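Side-chain contact in hydroxyglutarate synthase (Pseudomonas putida, PDB 6W1G), which uses iron(II) and oxygen to decarboxylate and hydroxylate 2-oxoadipate to D-2-hydroxyglutarate in D-lysine catabolism: residues A[381-384]-A[388-391]. Residues are numbered along the deposited sequence; the frame is centred on the assembly and turned at random.
Sequences QGLI and HVHF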
# COMPACT_ATOMS: atom_id res chain seq x y z
N GLN A 381 0.54 -5.79 -31.97
CA GLN A 381 0.13 -4.46 -32.37
C GLN A 381 -0.97 -4.51 -33.42
O GLN A 381 -1.90 -3.69 -33.40
CB GLN A 381 1.31 -3.68 -32.93
CG GLN A 381 0.95 -2.23 -33.20
CD GLN A 381 0.72 -1.53 -31.89
OE1 GLN A 381 1.58 -1.53 -31.02
NE2 GLN A 381 -0.43 -0.92 -31.74
N GLY A 382 -0.88 -5.43 -34.35
CA GLY A 382 -1.90 -5.52 -35.37
C GLY A 382 -3.27 -5.90 -34.81
O GLY A 382 -4.31 -5.40 -35.26
N LEU A 383 -3.28 -6.79 -33.82
CA LEU A 383 -4.52 -7.16 -33.17
C LEU A 383 -5.09 -6.00 -32.35
O LEU A 383 -6.30 -5.81 -32.29
CB LEU A 383 -4.29 -8.37 -32.25
CG LEU A 383 -4.05 -9.67 -32.98
CD1 LEU A 383 -3.49 -10.70 -32.04
CD2 LEU A 383 -5.32 -10.17 -33.64
N ILE A 384 -4.23 -5.23 -31.69
CA ILE A 384 -4.68 -4.03 -31.00
C ILE A 384 -5.27 -3.05 -32.01
O ILE A 384 -6.37 -2.51 -31.80
CB ILE A 384 -3.51 -3.41 -30.22
CG1 ILE A 384 -3.10 -4.30 -29.04
CG2 ILE A 384 -3.86 -2.00 -29.76
CD1 ILE A 384 -1.75 -3.96 -28.45
N HIS A 388 -9.05 -6.22 -31.77
CA HIS A 388 -9.23 -7.57 -31.22
C HIS A 388 -8.69 -7.73 -29.82
O HIS A 388 -9.08 -8.68 -29.13
CB HIS A 388 -8.55 -8.58 -32.13
CG HIS A 388 -9.19 -8.72 -33.45
ND1 HIS A 388 -9.24 -9.91 -34.12
CD2 HIS A 388 -9.83 -7.83 -34.24
CE1 HIS A 388 -9.81 -9.75 -35.29
NE2 HIS A 388 -10.16 -8.50 -35.41
N VAL A 389 -7.75 -6.89 -29.42
CA VAL A 389 -7.08 -6.90 -28.12
C VAL A 389 -7.14 -5.49 -27.57
O VAL A 389 -6.87 -4.54 -28.30
CB VAL A 389 -5.62 -7.35 -28.28
CG1 VAL A 389 -4.83 -7.21 -26.95
CG2 VAL A 389 -5.58 -8.79 -28.72
N HIS A 390 -7.47 -5.36 -26.30
CA HIS A 390 -7.47 -4.08 -25.60
C HIS A 390 -6.47 -4.17 -24.44
O HIS A 390 -6.35 -5.21 -23.82
CB HIS A 390 -8.88 -3.86 -25.01
CG HIS A 390 -9.03 -2.55 -24.33
ND1 HIS A 390 -9.31 -1.40 -25.01
CD2 HIS A 390 -8.86 -2.21 -23.04
CE1 HIS A 390 -9.36 -0.39 -24.14
NE2 HIS A 390 -9.05 -0.85 -22.95
N PHE A 391 -5.75 -3.08 -24.18
CA PHE A 391 -4.82 -3.04 -23.07
C PHE A 391 -5.12 -1.90 -22.11
O PHE A 391 -5.63 -0.84 -22.49
CB PHE A 391 -3.36 -3.00 -23.56
CG PHE A 391 -2.97 -1.75 -24.32
CD1 PHE A 391 -2.44 -0.64 -23.68
CD2 PHE A 391 -3.09 -1.69 -25.67
CE1 PHE A 391 -2.05 0.47 -24.44
CE2 PHE A 391 -2.73 -0.56 -26.39
CZ PHE A 391 -2.21 0.51 -25.76
O HOH W 1 -7.53 -2.09 -29.28
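The Phe391 ring meets Ile384 at its edge, where Ile384 CG2 lies in the ring plane 3.8 Å from Phe391 CE2, while Ile384 CD1 comes in obliquely, 3.8 Å from Phe391 CD2; Phe359 and, through a cation-pi contact, Arg352 also adjoin this ring. With chi1 65°, CG of Phe391 lies between its backbone N and carbonyl carbon, which carries the ring back toward the helix. The His388 ring is met obliquely by Leu383 CD2, 4.0 Å from His388 ND1; leucine suits this place because its CD2 reaches the imidazole while its CB packs on Val389. Val389 faces the helix, its forked side chain serving both helix residues: CG2 touches Leu383 CB, and Val389 CG1 lies 4.0 Å from Ile384 CG1. Branched Ile384 thus spans Val389 and Phe391, and an alanine here would probably open a gap beside the Phe391 edge and let that ring shift. Backbone bonds fix the turn: Leu383 O accepts the N-H of His388, N to O 2.8 Å, and that of Val389 only weakly, N to O 3.4 Å. A water donates to both Ile384 O and Val389 O, bridging two acceptors that cannot bond each other. This is a tight helix-to-strand connection, packing helix 380-385 against strand 389-393, which pairs antiparallel with strand 359-363, away from the metal site.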